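Local coordinates for protein beta-agarase (PDB 6AII) that probably cleaves the beta-1,4 linkages of agarose as a glycoside hydrolase family 16 beta-agarase, releasing neoagarobiose, at residues W136-S139 with D140-E144; Q192-D195 with E196-V199. All blocks are in the same frame, centred on the assembly; numbering follows the deposited sequence.

Contact 1 of 2, residues W136-S139 with D140-E144; sequences WMIS and DDDYE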
loop_
_atom_site.group_PDB
_atom_site.type_symbol
_atom_site.label_atom_id
_atom_site.label_comp_id
_atom_site.label_asym_id
_atom_site.label_seq_id
_atom_site.Cartn_x
_atom_site.Cartn_y
_atom_site.Cartn_z
ATOM N N TRP A 136 0.203 -2.589 -1.440
ATOM C CA TRP A 136 0.802 -3.695 -0.724
ATOM C C TRP A 136 0.801 -4.938 -1.604
ATOM O O TRP A 136 0.222 -4.923 -2.651
ATOM C CB TRP A 136 0.144 -3.933 0.628
ATOM C CG TRP A 136 -1.337 -4.162 0.600
ATOM C CD1 TRP A 136 -2.324 -3.268 0.278
ATOM C CD2 TRP A 136 -2.004 -5.381 0.939
ATOM N NE1 TRP A 136 -3.567 -3.831 0.423
ATOM C CE2 TRP A 136 -3.383 -5.133 0.818
ATOM C CE3 TRP A 136 -1.523 -6.641 1.312
ATOM C CZ2 TRP A 136 -4.322 -6.097 1.144
ATOM C CZ3 TRP A 136 -2.462 -7.594 1.624
ATOM C CH2 TRP A 136 -3.831 -7.336 1.459
ATOM N N MET A 137 1.498 -5.951 -1.145
ATOM C CA MET A 137 1.658 -7.148 -1.956
ATOM C C MET A 137 1.460 -8.371 -1.056
ATOM O O MET A 137 1.861 -8.355 0.104
ATOM C CB MET A 137 3.075 -7.160 -2.552
ATOM C CG MET A 137 3.394 -5.874 -3.317
ATOM S SD MET A 137 4.808 -6.068 -4.445
ATOM C CE MET A 137 6.091 -6.316 -3.254
ATOM N N ILE A 138 0.903 -9.448 -1.610
ATOM C CA ILE A 138 0.714 -10.646 -0.749
ATOM C C ILE A 138 0.760 -11.909 -1.607
ATOM O O ILE A 138 0.402 -11.888 -2.781
ATOM C CB ILE A 138 -0.595 -10.604 0.059
ATOM C CG1 ILE A 138 -0.623 -11.733 1.101
ATOM C CG2 ILE A 138 -1.801 -10.617 -0.799
ATOM C CD1 ILE A 138 -1.335 -11.367 2.347
ATOM N N SER A 139 1.340 -12.931 -0.983
ATOM C CA SER A 139 1.410 -14.266 -1.633
ATOM C C SER A 139 0.019 -14.900 -1.741
ATOM O O SER A 139 -0.922 -14.568 -1.028
ATOM C CB SER A 139 2.403 -15.114 -0.861
ATOM O OG SER A 139 1.890 -15.443 0.423
ATOM N N ASP A 140 -0.114 -15.834 -2.695
ATOM C CA ASP A 140 -1.400 -16.431 -2.950
ATOM C C ASP A 140 -1.944 -17.176 -1.724
ATOM O O ASP A 140 -3.163 -17.228 -1.553
ATOM C CB ASP A 140 -1.321 -17.454 -4.079
ATOM C CG ASP A 140 -1.121 -16.890 -5.460
ATOM O OD1 ASP A 140 -1.092 -15.640 -5.620
ATOM O OD2 ASP A 140 -1.004 -17.722 -6.404
ATOM N N ASP A 141 -1.071 -17.660 -0.876
ATOM C CA ASP A 141 -1.493 -18.403 0.326
ATOM C C ASP A 141 -1.642 -17.493 1.537
ATOM O O ASP A 141 -1.955 -17.975 2.595
ATOM C CB ASP A 141 -0.550 -19.556 0.608
ATOM C CG ASP A 141 0.855 -19.175 1.018
ATOM O OD1 ASP A 141 1.138 -17.959 1.117
ATOM O OD2 ASP A 141 1.664 -20.104 1.259
ATOM N N ASP A 142 -1.463 -16.170 1.345
ATOM C CA ASP A 142 -1.646 -15.221 2.433
ATOM C C ASP A 142 -0.599 -15.344 3.539
ATOM O O ASP A 142 -0.769 -14.737 4.603
ATOM C CB ASP A 142 -3.042 -15.252 3.045
ATOM C CG ASP A 142 -4.134 -14.801 2.107
ATOM O OD1 ASP A 142 -3.876 -13.920 1.236
ATOM O OD2 ASP A 142 -5.243 -15.346 2.242
ATOM N N TYR A 143 0.503 -16.022 3.317
ATOM C CA TYR A 143 1.490 -16.230 4.346
ATOM C C TYR A 143 2.578 -15.142 4.343
ATOM O O TYR A 143 3.293 -14.972 5.364
ATOM C CB TYR A 143 2.170 -17.592 4.212
ATOM C CG TYR A 143 1.480 -18.659 5.036
ATOM C CD1 TYR A 143 0.341 -19.299 4.576
ATOM C CD2 TYR A 143 1.904 -18.918 6.328
ATOM C CE1 TYR A 143 -0.314 -20.239 5.360
ATOM C CE2 TYR A 143 1.258 -19.838 7.127
ATOM C CZ TYR A 143 0.149 -20.498 6.637
ATOM O OH TYR A 143 -0.467 -21.392 7.468
ATOM N N GLU A 144 2.803 -14.473 3.197
ATOM C CA GLU A 144 3.935 -13.546 3.095
ATOM C C GLU A 144 3.452 -12.271 2.398
ATOM O O GLU A 144 2.797 -12.329 1.384
ATOM C CB GLU A 144 5.112 -14.130 2.319
ATOM C CG GLU A 144 5.728 -15.338 3.019
ATOM C CD GLU A 144 6.830 -16.062 2.286
ATOM O OE1 GLU A 144 7.392 -15.491 1.316
ATOM O OE2 GLU A 144 7.146 -17.223 2.731
HETATM O O HOH W 1 -1.714 -13.220 -4.085
#
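Ser139 and Glu144 close a beta hairpin whose loop joins strand 132-139 to strand 144-151 in the GH16 beta-sandwich, and Ser139 to Asp142 form a type I turn at its tip. The backbone bonds are Ser139 N to Glu144 O (2.8 Å), close to straight at 165°, and Asp142 N to Ser139 O (2.9 Å).

Side-chain bonds tie the turn together. The hydroxyl OG of Ser139 gives its proton to Asp141 OD1 at 2.7 Å and accepts from Glu144 N at 3.1 Å. Asp141 folds back with CG between its own N and carbonyl carbon (chi1 67°), so that OD1 also takes Tyr143 N (3.0 Å) in an Asx turn, while OD2 is salt-bridged to Lys278. Replacing Asp141 by an alanine is likely to leave the Ser139 hydroxyl and the Tyr143 amide without their shared acceptor and to take one counter-charge from Lys278.

The CG1 and CD1 branch of Ile138 passes over CA of Asp142, CD1 coming 3.8 Å from Asp142 OD1. On the other flank, water 1 links Ile138 O to Asp140 OD1, an oxygen also bonded to His113; the water donates to that OD1 across 2.9 Å.

Contact 2 of 2, residues Q192-D195 with E196-V199; sequences QPRD and EEGV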
loop_
_atom_site.group_PDB
_atom_site.type_symbol
_atom_site.label_atom_id
_atom_site.label_comp_id
_atom_site.label_asym_id
_atom_site.label_seq_id
_atom_site.Cartn_x
_atom_site.Cartn_y
_atom_site.Cartn_z
ATOM N N GLN A 192 5.298 -8.738 12.225
ATOM C CA GLN A 192 5.783 -7.624 11.423
ATOM C C GLN A 192 6.754 -6.829 12.261
ATOM O O GLN A 192 6.593 -6.735 13.476
ATOM C CB GLN A 192 4.649 -6.716 10.939
ATOM C CG GLN A 192 4.072 -5.817 11.992
ATOM C CD GLN A 192 3.155 -4.743 11.446
ATOM O OE1 GLN A 192 3.498 -4.010 10.526
ATOM N NE2 GLN A 192 1.967 -4.688 12.023
ATOM N N PRO A 193 7.730 -6.233 11.613
ATOM C CA PRO A 193 8.591 -5.309 12.347
ATOM C C PRO A 193 7.747 -4.173 12.918
ATOM O O PRO A 193 6.802 -3.717 12.290
ATOM C CB PRO A 193 9.564 -4.789 11.289
ATOM C CG PRO A 193 8.801 -4.966 10.022
ATOM C CD PRO A 193 8.101 -6.291 10.194
ATOM N N ARG A 194 8.018 -3.839 14.194
ATOM C CA ARG A 194 7.335 -2.767 14.898
ATOM C C ARG A 194 8.083 -2.544 16.209
ATOM O O ARG A 194 8.958 -3.378 16.607
ATOM C CB ARG A 194 5.863 -3.091 15.163
ATOM C CG ARG A 194 5.636 -4.407 15.903
ATOM C CD ARG A 194 4.219 -4.912 15.709
ATOM N NE ARG A 194 3.860 -6.155 16.407
ATOM C CZ ARG A 194 3.083 -6.195 17.480
ATOM N NH1 ARG A 194 2.684 -5.052 18.018
ATOM N NH2 ARG A 194 2.621 -7.374 17.928
ATOM N N ASP A 195 7.752 -1.465 16.850
ATOM C CA ASP A 195 8.489 -1.051 18.075
ATOM C C ASP A 195 8.489 -2.189 19.111
ATOM O O ASP A 195 9.568 -2.430 19.697
ATOM C CB ASP A 195 7.958 0.235 18.694
ATOM C CG ASP A 195 8.131 1.484 17.860
ATOM O OD1 ASP A 195 8.795 1.393 16.813
ATOM O OD2 ASP A 195 7.592 2.524 18.290
ATOM N N GLU A 196 7.346 -2.836 19.282
ATOM C CA GLU A 196 7.124 -3.872 20.300
ATOM C C GLU A 196 7.930 -5.118 19.949
ATOM O O GLU A 196 8.178 -5.950 20.839
ATOM C CB GLU A 196 5.643 -4.191 20.495
ATOM C CG GLU A 196 4.836 -3.013 21.005
ATOM C CD GLU A 196 4.471 -1.976 19.944
ATOM O OE1 GLU A 196 4.590 -2.309 18.721
ATOM O OE2 GLU A 196 4.064 -0.866 20.332
ATOM N N GLU A 197 8.389 -5.260 18.700
ATOM C CA GLU A 197 9.258 -6.376 18.331
ATOM C C GLU A 197 10.729 -5.940 18.288
ATOM O O GLU A 197 11.609 -6.757 17.973
ATOM C CB GLU A 197 8.825 -6.930 16.981
ATOM C CG GLU A 197 7.467 -7.563 16.943
ATOM C CD GLU A 197 7.389 -8.999 17.476
ATOM O OE1 GLU A 197 8.383 -9.448 18.122
ATOM O OE2 GLU A 197 6.376 -9.658 17.177
ATOM N N GLY A 198 11.032 -4.690 18.592
ATOM C CA GLY A 198 12.374 -4.198 18.595
ATOM C C GLY A 198 12.917 -3.820 17.233
ATOM O O GLY A 198 14.124 -3.790 17.034
ATOM N N VAL A 199 12.017 -3.441 16.308
ATOM C CA VAL A 199 12.443 -2.958 15.015
ATOM C C VAL A 199 11.760 -1.595 14.771
ATOM O O VAL A 199 10.543 -1.569 14.549
ATOM C CB VAL A 199 12.133 -3.971 13.888
ATOM C CG1 VAL A 199 12.677 -3.476 12.560
ATOM C CG2 VAL A 199 12.657 -5.370 14.176
HETATM O O HOH W 2 4.567 -8.728 15.306
HETATM O O HOH W 3 2.772 -2.023 16.786
HETATM O O HOH W 4 8.814 0.535 14.186
#
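Arg194 and Glu196 meet through a straight chain and a bent one. With CG set between its backbone N and carbonyl carbon (chi1 55°), Arg194 runs extended as far as NE, whereas Glu196 doubles back at chi2 (79°) and brings OE1 over the arginine's aliphatic part. The two side chains cross at about a right angle, their guanidinium and carboxylate planes 43° apart. Their salt bridge is long, 3.4 Å from Arg194 NH1 to Glu196 OE1, and water 3 spans the same two atoms, accepting from NH1 and donating to OE1.

Glu197 holds its CG anti to the carbonyl carbon, which lays it 3.8 Å from Arg194 CG; the bend at chi2 then turns the carboxylate toward water 2. This water mediates between the charges: it sits in the guanidinium plane at its edge, 2.9 Å from Arg194 NE, and donates to Glu197 OE2. The other carboxylate oxygen, OE1, is held by Lys267 and Tyr268.

The backbone beneath these groups is a short 3-10 turn ended by a Schellman motif. Val199 N reaches back five residues to Arg194 O (3.1 Å), and inside that bond Gly198 N reaches Asp195 O (2.9 Å). Arg194 O takes a second donor, Glu197 N, on the face of its plane opposite to the one Val199 N uses. Gly198 has the positive phi of the motif, a conformation in which a CB would press against the preceding carbonyl oxygen.

Past the glycine, Val199 sets CG1 against CB of Pro193, 3.6 Å away, and Phe262 and Val264 also touch this valine. Water 4 donates both to Asp195 OD1 and to Val199 O, the latter at 2.7 Å.

How the contacts relate
Contact 1 closes before contact 2 opens along the chain; their centres lie 20 Å apart and their nearest atoms about 9 Å, without touching. Both hang on the same mixed sheet of the sandwich, contact 1 at a hairpin end and contact 2 in a connecting loop. Contact 1 turns the chain into strand 144-151, which carries the E-x-D-x-x-E sequence of many GH16 enzymes and probably bears the catalytic acids. Strand 173-181 pairs with 144-151 and also with 189-191 and 203-204, the two short strands whose connecting loop holds contact 2. Strand 173-181 thus touches both contacts: Phe180 bonds to the backbone of Tyr143, while Ser176 and His177 touch Pro193. Contact 2 lies farther from the chain's centre.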